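PDB 1FNU: exotoxin type A, which acts as a superantigen toxin, probably by cross-linking MHC class II molecules and T-cell receptors as related staphylococcal and streptococcal toxins do. Local coordinates for residues L9-S13 with Y167-Y171; Q19-Y25 with Y160-P164; N109-K115 with I133-M139; D146-R150 with Y197-Y201. All coordinates share one frame. Residues are numbered along the deposited sequence.

Interaction 1 (L9-S13 with Y167-Y171); sequences LHRSS and YETGY
A classic beta bulge between strand 169-176 and strand 212-219 receives the N-terminal segment 9-13. Glu168 and Thr169 form the bulge, both facing Thr219. Residues 9-11 are extended, and Ser12 and Ser13 turn to phi/psi near -64/-28 and -73/-10. The two segments run 157° apart, roughly antiparallel. Arg11 CA lies 5.3 Å from Thr169 CA, and Ser12 CA lies 5.2 Å from Glu168 CA. The backbone is held by a hydrogen bond from Ser12 N to Glu168 O, 2.9 Å. Ser12 OG, with chi1 p, donates to Tyr167 O at 2.7 Å. The Glu168 side chain (chi1 t, chi2 p) brings OE2 to two partners. Arg11 NE makes a salt bridge to Glu168 OE2 at 3.0 Å, and Ser13 OG donates to Glu168 OE2 at 2.9 Å. Arg11 NH2 also donates to Ser13 OG at 3.1 Å, closing a small polar cluster. A water accepts from Gly170 N at 2.7 Å and lies 2.9 Å from His10 O. Leu9 CD2 packs on Tyr171 CD2 at 3.7 Å. His10 ND1 is hydrogen-bonded to the backbone O of Phe187. The arrangement is an N-terminal tail laid along a bulged strand of the beta-grasp domain.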
# COMPACT_ATOMS: atom_id res chain seq x y z
N LEU A 9 -10.20 16.44 -25.42
CA LEU A 9 -11.12 15.56 -24.73
C LEU A 9 -10.68 14.10 -24.75
O LEU A 9 -10.17 13.59 -25.73
CB LEU A 9 -12.53 15.71 -25.31
CG LEU A 9 -13.02 17.19 -25.15
CD1 LEU A 9 -14.23 17.51 -26.01
CD2 LEU A 9 -13.28 17.48 -23.65
N HIS A 10 -10.88 13.44 -23.63
CA HIS A 10 -10.54 12.01 -23.48
C HIS A 10 -11.68 11.19 -24.09
O HIS A 10 -12.85 11.41 -23.80
CB HIS A 10 -10.40 11.65 -21.98
CG HIS A 10 -9.26 12.34 -21.28
ND1 HIS A 10 -9.20 12.45 -19.91
CD2 HIS A 10 -8.08 12.82 -21.75
CE1 HIS A 10 -8.02 12.97 -19.55
NE2 HIS A 10 -7.33 13.19 -20.65
N ARG A 11 -11.33 10.25 -24.96
CA ARG A 11 -12.32 9.39 -25.62
C ARG A 11 -12.59 8.23 -24.70
O ARG A 11 -11.64 7.54 -24.25
CB ARG A 11 -11.75 8.89 -26.98
CG ARG A 11 -11.56 9.98 -28.17
CD ARG A 11 -10.69 9.39 -29.37
NE ARG A 11 -11.20 8.02 -29.54
CZ ARG A 11 -10.58 6.95 -30.08
NH1 ARG A 11 -9.34 6.99 -30.57
NH2 ARG A 11 -11.23 5.80 -30.02
N SER A 12 -13.86 8.01 -24.37
CA SER A 12 -14.25 6.90 -23.46
C SER A 12 -13.94 5.49 -24.00
O SER A 12 -13.72 4.57 -23.22
CB SER A 12 -15.77 6.91 -23.15
OG SER A 12 -16.55 6.54 -24.30
N SER A 13 -13.92 5.35 -25.32
CA SER A 13 -13.71 4.01 -25.93
C SER A 13 -12.27 3.50 -25.81
O SER A 13 -12.05 2.37 -26.06
CB SER A 13 -14.21 4.00 -27.38
OG SER A 13 -13.50 4.94 -28.14
N TYR A 167 -21.64 7.63 -24.75
CA TYR A 167 -20.94 8.79 -25.30
C TYR A 167 -19.45 8.59 -25.51
O TYR A 167 -18.81 7.88 -24.74
CB TYR A 167 -21.18 10.00 -24.40
CG TYR A 167 -22.66 10.21 -24.25
CD1 TYR A 167 -23.44 10.56 -25.35
CD2 TYR A 167 -23.31 9.84 -23.07
CE1 TYR A 167 -24.85 10.52 -25.28
CE2 TYR A 167 -24.74 9.79 -22.99
CZ TYR A 167 -25.46 10.12 -24.12
OH TYR A 167 -26.80 9.96 -24.10
N GLU A 168 -18.91 9.23 -26.54
CA GLU A 168 -17.49 9.13 -26.85
C GLU A 168 -16.74 10.20 -26.06
O GLU A 168 -15.68 9.97 -25.53
CB GLU A 168 -17.30 9.30 -28.37
CG GLU A 168 -15.87 9.17 -28.88
CD GLU A 168 -15.25 7.80 -28.65
OE1 GLU A 168 -15.86 6.87 -28.06
OE2 GLU A 168 -14.09 7.64 -29.06
N THR A 169 -17.29 11.41 -26.02
CA THR A 169 -16.60 12.42 -25.27
C THR A 169 -17.65 13.16 -24.48
O THR A 169 -18.83 13.08 -24.79
CB THR A 169 -15.80 13.36 -26.13
OG1 THR A 169 -16.65 14.10 -27.00
CG2 THR A 169 -14.78 12.61 -26.93
N GLY A 170 -17.21 13.78 -23.38
CA GLY A 170 -18.14 14.51 -22.53
C GLY A 170 -17.44 15.47 -21.59
O GLY A 170 -16.36 15.18 -21.12
N TYR A 171 -18.00 16.65 -21.36
CA TYR A 171 -17.42 17.59 -20.43
C TYR A 171 -18.54 18.45 -19.89
O TYR A 171 -19.67 18.50 -20.45
CB TYR A 171 -16.25 18.38 -21.01
CG TYR A 171 -16.55 19.45 -22.04
CD1 TYR A 171 -16.87 20.76 -21.67
CD2 TYR A 171 -16.54 19.14 -23.42
CE1 TYR A 171 -17.16 21.75 -22.68
CE2 TYR A 171 -16.81 20.10 -24.39
CZ TYR A 171 -17.11 21.39 -24.03
OH TYR A 171 -17.19 22.31 -25.05
O HOH W 1 -14.51 13.68 -23.07

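Interaction 2 (Q19-Y25 with Y160-P164); sequences QNIYFLY and YTNGP
This is a largely apolar, aromatic-rich contact between the N-terminal helix 19-26 and a loop of the beta-grasp domain. The loop leads from helix 142-157 to strand 169-176. No hydrogen bond crosses between the two segments. The loop runs against the helix direction: Gln19 CA is 4.5 Å from Asn162 CA, and Tyr22 CA is 5.1 Å from Tyr160 CA. Tyr160 and Thr161 are extended. Asn162 (phi/psi -79/77) centres an inverse gamma turn, with a weak hydrogen bond from Gly163 N to Thr161 O at 2.6 Å. Gly163 sits at 150/-145, where a CB would clash, so glycine is called for. Thr161 OG1 donates to Pro164 O at 2.7 Å across the turn. Tyr22 (chi1 t) lays one ring face over the backbone of Thr161 and Asn162, with Asn162 N 3.8 Å from Tyr22 CG. Asn162 OD1 comes to 3.2 Å from Gln19 CB. The Tyr160 CA-to-CB bond points toward the helix (chi1 m), and its OH is hydrogen-bonded to Phe186 O. Ile21 CG2 makes a CH-pi contact 3.5 Å from the Tyr160 ring centroid. The Tyr25 and Tyr160 planes are 20° apart but slid, centroids 5.7 Å apart, with Tyr25 CD2 3.6 Å from Tyr160 CE2.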
# COMPACT_ATOMS: atom_id res chain seq x y z
N GLN A 19 -15.91 1.09 -15.90
CA GLN A 19 -16.85 0.81 -14.85
C GLN A 19 -16.45 1.55 -13.52
O GLN A 19 -17.34 1.87 -12.74
CB GLN A 19 -16.97 -0.72 -14.59
CG GLN A 19 -15.71 -1.28 -13.88
CD GLN A 19 -14.74 -1.84 -14.88
OE1 GLN A 19 -14.84 -1.57 -16.09
NE2 GLN A 19 -13.78 -2.63 -14.40
N ASN A 20 -15.14 1.77 -13.31
CA ASN A 20 -14.63 2.45 -12.09
C ASN A 20 -15.00 3.94 -12.02
O ASN A 20 -14.95 4.51 -10.94
CB ASN A 20 -13.09 2.25 -11.90
CG ASN A 20 -12.75 0.77 -11.63
OD1 ASN A 20 -13.61 0.03 -11.18
ND2 ASN A 20 -11.53 0.34 -11.90
N ILE A 21 -15.39 4.55 -13.16
CA ILE A 21 -15.93 5.94 -13.17
C ILE A 21 -17.44 5.70 -12.87
O ILE A 21 -18.02 6.37 -12.03
CB ILE A 21 -15.75 6.61 -14.52
CG1 ILE A 21 -14.27 6.74 -14.84
CG2 ILE A 21 -16.45 8.03 -14.55
CD1 ILE A 21 -13.46 7.64 -13.85
N TYR A 22 -18.04 4.72 -13.53
CA TYR A 22 -19.45 4.36 -13.29
C TYR A 22 -19.80 4.19 -11.77
O TYR A 22 -20.82 4.70 -11.29
CB TYR A 22 -19.84 3.03 -14.02
CG TYR A 22 -21.21 2.43 -13.56
CD1 TYR A 22 -22.46 3.03 -13.94
CD2 TYR A 22 -21.27 1.32 -12.70
CE1 TYR A 22 -23.66 2.55 -13.48
CE2 TYR A 22 -22.52 0.81 -12.22
CZ TYR A 22 -23.70 1.43 -12.62
OH TYR A 22 -24.95 0.94 -12.19
N PHE A 23 -19.00 3.41 -11.01
CA PHE A 23 -19.39 3.21 -9.62
C PHE A 23 -19.25 4.48 -8.73
O PHE A 23 -19.93 4.55 -7.72
CB PHE A 23 -18.59 2.00 -9.03
CG PHE A 23 -19.04 0.66 -9.55
CD1 PHE A 23 -20.23 0.09 -9.06
CD2 PHE A 23 -18.24 -0.07 -10.49
CE1 PHE A 23 -20.64 -1.20 -9.47
CE2 PHE A 23 -18.61 -1.33 -10.93
CZ PHE A 23 -19.83 -1.92 -10.42
N LEU A 24 -18.43 5.44 -9.14
CA LEU A 24 -18.22 6.69 -8.42
C LEU A 24 -19.50 7.57 -8.55
O LEU A 24 -19.96 8.19 -7.60
CB LEU A 24 -17.05 7.49 -9.02
CG LEU A 24 -15.59 6.99 -9.01
CD1 LEU A 24 -14.66 7.98 -9.77
CD2 LEU A 24 -15.16 6.72 -7.51
N TYR A 25 -20.10 7.58 -9.72
CA TYR A 25 -21.26 8.43 -9.95
C TYR A 25 -22.65 7.80 -9.85
O TYR A 25 -23.69 8.52 -9.73
CB TYR A 25 -21.08 9.16 -11.27
CG TYR A 25 -19.86 10.11 -11.23
CD1 TYR A 25 -19.93 11.34 -10.56
CD2 TYR A 25 -18.68 9.78 -11.88
CE1 TYR A 25 -18.86 12.25 -10.53
CE2 TYR A 25 -17.59 10.65 -11.87
CZ TYR A 25 -17.67 11.89 -11.20
OH TYR A 25 -16.58 12.72 -11.20
N TYR A 160 -22.80 6.62 -17.99
CA TYR A 160 -21.86 5.56 -17.58
C TYR A 160 -22.65 4.25 -17.38
O TYR A 160 -23.89 4.26 -17.13
CB TYR A 160 -21.12 5.94 -16.24
CG TYR A 160 -20.30 7.24 -16.22
CD1 TYR A 160 -19.25 7.47 -17.10
CD2 TYR A 160 -20.60 8.27 -15.30
CE1 TYR A 160 -18.53 8.65 -17.08
CE2 TYR A 160 -19.86 9.48 -15.29
CZ TYR A 160 -18.82 9.66 -16.18
OH TYR A 160 -18.08 10.81 -16.20
N THR A 161 -21.98 3.11 -17.54
CA THR A 161 -22.62 1.84 -17.26
C THR A 161 -21.52 0.96 -16.66
O THR A 161 -20.38 1.32 -16.66
CB THR A 161 -23.15 1.05 -18.52
OG1 THR A 161 -22.04 0.56 -19.23
CG2 THR A 161 -24.01 1.93 -19.54
N ASN A 162 -21.88 -0.21 -16.17
CA ASN A 162 -20.87 -1.13 -15.71
C ASN A 162 -20.38 -1.71 -17.09
O ASN A 162 -20.72 -2.81 -17.49
CB ASN A 162 -21.52 -2.22 -14.85
CG ASN A 162 -20.51 -3.18 -14.30
OD1 ASN A 162 -19.32 -2.92 -14.37
ND2 ASN A 162 -20.97 -4.29 -13.75
N GLY A 163 -19.58 -0.92 -17.78
CA GLY A 163 -19.15 -1.27 -19.12
C GLY A 163 -18.90 0.01 -19.90
O GLY A 163 -18.56 1.00 -19.28
N PRO A 164 -19.16 0.10 -21.22
CA PRO A 164 -18.81 1.40 -21.77
C PRO A 164 -19.94 2.39 -21.69
O PRO A 164 -21.01 2.06 -21.19
CB PRO A 164 -18.36 1.04 -23.18
CG PRO A 164 -19.35 -0.04 -23.56
CD PRO A 164 -19.93 -0.62 -22.24

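Interaction 3 (N109-K115 with I133-M139); sequences NHLEIPK and IETNKKM
Ile133 and Glu134 are extended, and Glu134 CA gives a CA-H...O contact to Lys115 O at 3.2 Å. Thr135 and Lys115 form an antiparallel hydrogen-bonded pair: Lys115 N to Thr135 O is 2.9 Å, and Thr135 N to Lys115 O is 3.2 Å. The chain turns a corner at Asn136 (phi/psi -97/-1), whose CA is 4.7 Å from Pro114 CA; segment 109-115 turns its own at Glu112 and Ile113. In an ST turn, Lys137 N donates to Thr135 OG1 at 3.1 Å. Glu144 of helix 142-157 hydrogen-bonds Thr135 OG1 and salt-bridges Lys137 NZ. Asn136 O takes a weak hydrogen bond from Leu111 N at 3.0 Å. Lys137 pairs with His110, antiparallel and non-hydrogen-bonded, CA to CA 4.8 Å. Lys138 N donates to Asn109 O at 2.7 Å. The Asn109 amide (chi1 t) meets Met139 twice: Met139 N to Asn109 OD1 is 2.9 Å, Asn109 ND2 to Met139 O 3.1 Å. Past the corners the pairing thus lies on another sheet or face; Lys115 and Thr135 close the open end of hairpin 110-123/126-135 in the beta-grasp sheet.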
# COMPACT_ATOMS: atom_id res chain seq x y z
N ASN A 109 -24.72 29.46 5.17
CA ASN A 109 -24.51 29.17 3.76
C ASN A 109 -25.67 28.41 3.22
O ASN A 109 -25.69 28.04 2.06
CB ASN A 109 -23.26 28.36 3.54
CG ASN A 109 -22.96 28.19 2.11
OD1 ASN A 109 -22.80 29.18 1.38
ND2 ASN A 109 -22.88 26.95 1.66
N HIS A 110 -26.65 28.21 4.10
CA HIS A 110 -27.86 27.48 3.81
C HIS A 110 -28.94 28.40 3.19
O HIS A 110 -28.92 29.65 3.29
CB HIS A 110 -28.33 26.79 5.11
CG HIS A 110 -29.51 25.88 4.94
ND1 HIS A 110 -29.38 24.51 4.75
CD2 HIS A 110 -30.84 26.12 5.02
CE1 HIS A 110 -30.58 23.96 4.71
NE2 HIS A 110 -31.48 24.91 4.87
N LEU A 111 -29.86 27.74 2.50
CA LEU A 111 -30.95 28.37 1.78
C LEU A 111 -32.29 27.77 2.22
O LEU A 111 -32.42 26.52 2.30
CB LEU A 111 -30.77 28.11 0.28
CG LEU A 111 -29.82 28.91 -0.61
CD1 LEU A 111 -29.70 28.16 -1.95
CD2 LEU A 111 -30.28 30.35 -0.75
N GLU A 112 -33.28 28.63 2.48
CA GLU A 112 -34.62 28.13 2.88
C GLU A 112 -35.14 27.10 1.86
O GLU A 112 -35.50 25.98 2.20
CB GLU A 112 -35.66 29.27 3.00
CG GLU A 112 -35.46 30.33 4.13
CD GLU A 112 -35.36 29.76 5.60
OE1 GLU A 112 -36.17 28.88 6.00
OE2 GLU A 112 -34.47 30.24 6.36
N ILE A 113 -35.18 27.49 0.60
CA ILE A 113 -35.68 26.58 -0.43
C ILE A 113 -34.52 26.24 -1.35
O ILE A 113 -33.75 27.13 -1.73
CB ILE A 113 -36.72 27.28 -1.33
CG1 ILE A 113 -37.55 28.28 -0.52
CG2 ILE A 113 -37.62 26.21 -1.99
CD1 ILE A 113 -38.38 29.26 -1.39
N PRO A 114 -34.39 24.97 -1.78
CA PRO A 114 -33.30 24.57 -2.69
C PRO A 114 -33.21 25.48 -3.93
O PRO A 114 -34.23 25.84 -4.50
CB PRO A 114 -33.68 23.13 -3.05
CG PRO A 114 -34.25 22.61 -1.78
CD PRO A 114 -35.20 23.79 -1.42
N LYS A 115 -32.00 25.84 -4.35
CA LYS A 115 -31.85 26.66 -5.53
C LYS A 115 -31.98 25.61 -6.62
O LYS A 115 -31.44 24.51 -6.50
CB LYS A 115 -30.47 27.35 -5.54
CG LYS A 115 -30.44 28.69 -6.28
CD LYS A 115 -30.63 28.49 -7.78
CE LYS A 115 -31.54 29.55 -8.44
NZ LYS A 115 -31.03 30.90 -8.79
N ILE A 133 -31.04 20.34 -11.37
CA ILE A 133 -30.35 19.73 -10.23
C ILE A 133 -30.72 20.78 -9.16
O ILE A 133 -31.31 21.83 -9.49
CB ILE A 133 -28.80 19.57 -10.40
CG1 ILE A 133 -28.14 20.91 -10.65
CG2 ILE A 133 -28.51 18.67 -11.57
CD1 ILE A 133 -26.63 20.86 -10.51
N GLU A 134 -30.40 20.50 -7.91
CA GLU A 134 -30.75 21.37 -6.78
C GLU A 134 -29.69 21.30 -5.73
O GLU A 134 -29.15 20.24 -5.52
CB GLU A 134 -31.95 20.84 -6.02
CG GLU A 134 -33.28 20.87 -6.59
CD GLU A 134 -34.25 20.43 -5.50
OE1 GLU A 134 -34.23 19.24 -5.11
OE2 GLU A 134 -34.99 21.29 -4.97
N THR A 135 -29.50 22.41 -5.03
CA THR A 135 -28.57 22.48 -3.90
C THR A 135 -29.19 23.34 -2.79
O THR A 135 -29.99 24.23 -3.07
CB THR A 135 -27.22 23.10 -4.29
OG1 THR A 135 -26.42 23.19 -3.12
CG2 THR A 135 -27.35 24.52 -4.88
N ASN A 136 -28.80 23.05 -1.55
CA ASN A 136 -29.26 23.77 -0.36
C ASN A 136 -28.23 24.83 0.04
O ASN A 136 -28.46 25.57 0.98
CB ASN A 136 -29.44 22.81 0.83
CG ASN A 136 -30.42 21.65 0.56
OD1 ASN A 136 -31.49 21.83 -0.01
ND2 ASN A 136 -30.05 20.45 1.00
N LYS A 137 -27.13 24.91 -0.69
CA LYS A 137 -26.07 25.88 -0.40
C LYS A 137 -25.98 27.13 -1.27
O LYS A 137 -26.13 27.09 -2.51
CB LYS A 137 -24.69 25.19 -0.46
CG LYS A 137 -24.49 24.01 0.50
CD LYS A 137 -23.05 23.40 0.34
CE LYS A 137 -22.90 22.12 1.15
NZ LYS A 137 -23.68 20.99 0.54
N LYS A 138 -25.68 28.25 -0.62
CA LYS A 138 -25.51 29.53 -1.30
C LYS A 138 -24.24 29.44 -2.16
O LYS A 138 -24.24 29.82 -3.34
CB LYS A 138 -25.38 30.65 -0.27
CG LYS A 138 -26.69 30.84 0.61
CD LYS A 138 -26.46 31.83 1.80
CE LYS A 138 -27.68 32.08 2.72
NZ LYS A 138 -27.20 33.21 3.63
N MET A 139 -23.16 29.00 -1.52
CA MET A 139 -21.90 28.79 -2.21
C MET A 139 -21.70 27.24 -2.18
O MET A 139 -21.51 26.60 -1.12
CB MET A 139 -20.72 29.51 -1.52
CG MET A 139 -20.72 31.05 -1.54
SD MET A 139 -20.73 32.03 -3.11
CE MET A 139 -19.23 31.69 -4.06

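Interaction 4 (D146-R150 with Y197-Y201); sequences DYKVR and YLMIY
Four buried polar side chains link helix 142-157 to the end of helix 194-197 and the 3-10 turn 198-201 that follows it. The backbones stay well apart, with Asp146 CA 10.0 Å from Tyr201 CA, so the side chains bridge the gap. Asp146 (chi1 t) and Arg150 (chi1 m) are one helical turn apart and form a salt bridge. Arg150 NE donates to Asp146 OD1 at 2.9 Å, and Arg150 NH2 to Asp146 OD2 at 2.8 Å. Asp146 OD2 also accepts from Tyr201 OH at 2.6 Å, so both carboxylate oxygens are satisfied. Tyr197 OH accepts from Arg150 NH1 at 2.9 Å and Arg150 NH2 at 3.1 Å, and is also hydrogen-bonded to Asp185 O. Arg150 NH1 makes a further weak hydrogen bond with Tyr160 OH. Tyr201 OH lies over one face of the guanidinium and has a second partner in Tyr25 OH. Ile200 CD1 packs 3.7 Å from Arg150 NH2. The site lies near the centre of the chain, among Tyr25 of helix 19-26, Phe184 of strand 182-185 and Tyr100 of strand 96-105.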
# COMPACT_ATOMS: atom_id res chain seq x y z
N ASP A 146 -21.63 18.74 -10.13
CA ASP A 146 -21.16 17.73 -11.15
C ASP A 146 -21.67 16.36 -10.67
O ASP A 146 -22.27 15.61 -11.42
CB ASP A 146 -19.65 17.82 -11.20
CG ASP A 146 -19.03 16.97 -12.27
OD1 ASP A 146 -19.68 16.73 -13.32
OD2 ASP A 146 -17.85 16.57 -12.08
N TYR A 147 -21.51 16.06 -9.38
CA TYR A 147 -22.01 14.78 -8.93
C TYR A 147 -23.45 14.68 -9.31
O TYR A 147 -23.84 13.75 -9.97
CB TYR A 147 -21.90 14.57 -7.43
CG TYR A 147 -22.63 13.31 -7.09
CD1 TYR A 147 -22.07 12.05 -7.36
CD2 TYR A 147 -23.91 13.35 -6.56
CE1 TYR A 147 -22.80 10.85 -7.13
CE2 TYR A 147 -24.66 12.14 -6.31
CZ TYR A 147 -24.11 10.90 -6.61
OH TYR A 147 -24.94 9.74 -6.35
N LYS A 148 -24.29 15.61 -8.85
CA LYS A 148 -25.70 15.56 -9.26
C LYS A 148 -25.94 15.55 -10.79
O LYS A 148 -26.80 14.85 -11.29
CB LYS A 148 -26.44 16.72 -8.60
CG LYS A 148 -26.49 16.46 -7.09
CD LYS A 148 -26.85 17.75 -6.28
CE LYS A 148 -27.44 17.47 -4.89
NZ LYS A 148 -27.50 18.71 -4.00
N VAL A 149 -25.17 16.29 -11.56
CA VAL A 149 -25.43 16.23 -13.00
C VAL A 149 -25.17 14.78 -13.45
O VAL A 149 -25.98 14.17 -14.16
CB VAL A 149 -24.50 17.17 -13.76
CG1 VAL A 149 -24.54 16.87 -15.29
CG2 VAL A 149 -24.91 18.61 -13.47
N ARG A 150 -24.00 14.25 -13.07
CA ARG A 150 -23.65 12.91 -13.49
C ARG A 150 -24.50 11.75 -12.98
O ARG A 150 -24.77 10.83 -13.77
CB ARG A 150 -22.15 12.64 -13.28
CG ARG A 150 -21.25 13.59 -14.07
CD ARG A 150 -19.83 13.04 -14.09
NE ARG A 150 -18.80 14.07 -13.95
CZ ARG A 150 -17.50 13.83 -14.08
NH1 ARG A 150 -17.08 12.58 -14.35
NH2 ARG A 150 -16.63 14.84 -13.96
N TYR A 197 -7.92 10.61 -11.04
CA TYR A 197 -9.03 11.19 -11.77
C TYR A 197 -9.76 12.21 -10.90
O TYR A 197 -10.11 13.31 -11.38
CB TYR A 197 -10.10 10.14 -12.15
CG TYR A 197 -11.27 10.76 -12.91
CD1 TYR A 197 -11.08 11.28 -14.19
CD2 TYR A 197 -12.50 11.00 -12.26
CE1 TYR A 197 -12.04 12.04 -14.80
CE2 TYR A 197 -13.46 11.74 -12.87
CZ TYR A 197 -13.22 12.28 -14.14
OH TYR A 197 -14.20 13.05 -14.75
N LEU A 198 -9.97 11.87 -9.62
CA LEU A 198 -10.78 12.74 -8.77
C LEU A 198 -10.13 14.08 -8.33
O LEU A 198 -10.78 14.97 -7.74
CB LEU A 198 -11.33 11.89 -7.58
CG LEU A 198 -12.45 10.87 -7.99
CD1 LEU A 198 -12.82 9.97 -6.83
CD2 LEU A 198 -13.74 11.67 -8.42
N MET A 199 -8.87 14.23 -8.72
CA MET A 199 -8.11 15.41 -8.43
C MET A 199 -8.74 16.56 -9.21
O MET A 199 -8.38 17.67 -8.95
CB MET A 199 -6.62 15.20 -8.75
CG MET A 199 -5.92 14.26 -7.73
SD MET A 199 -4.17 13.82 -8.16
CE MET A 199 -3.37 15.24 -7.87
N ILE A 200 -9.71 16.33 -10.11
CA ILE A 200 -10.37 17.52 -10.69
C ILE A 200 -11.11 18.33 -9.59
O ILE A 200 -11.48 19.49 -9.80
CB ILE A 200 -11.41 17.13 -11.80
CG1 ILE A 200 -12.36 16.08 -11.22
CG2 ILE A 200 -10.61 16.71 -13.11
CD1 ILE A 200 -13.64 15.82 -11.99
N TYR A 201 -11.32 17.74 -8.41
CA TYR A 201 -12.01 18.42 -7.29
C TYR A 201 -11.10 18.94 -6.19
O TYR A 201 -11.56 19.52 -5.15
CB TYR A 201 -12.99 17.45 -6.60
CG TYR A 201 -13.97 16.91 -7.53
CD1 TYR A 201 -14.58 17.73 -8.48
CD2 TYR A 201 -14.34 15.54 -7.46
CE1 TYR A 201 -15.55 17.21 -9.33
CE2 TYR A 201 -15.30 15.02 -8.29
CZ TYR A 201 -15.91 15.84 -9.22
OH TYR A 201 -16.88 15.26 -10.01

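In the fold
Along the chain, 9-13 and 19-25 come first, then both segments of interaction 3, then 146-150. The partners 160-164, 167-171 and 197-201 follow. Interactions 1 and 2 therefore tie the N-terminal region to the beta-grasp domain across more than 130 residues. Their centres are 13 Å apart. The centre of interaction 4 lies about 3 Å from the centre of the chain. It touches interaction 2 through Tyr25 OH and Tyr201 OH, 2.8 Å apart. It also meets interaction 3, where Lys148 NZ reaches Glu134 O at 2.7 Å. Interactions 1 and 3 reach the same five-stranded sheet, with centres 31 Å apart. Helix 142-157 thus connects the hairpin to the buried core and the N-terminal helix.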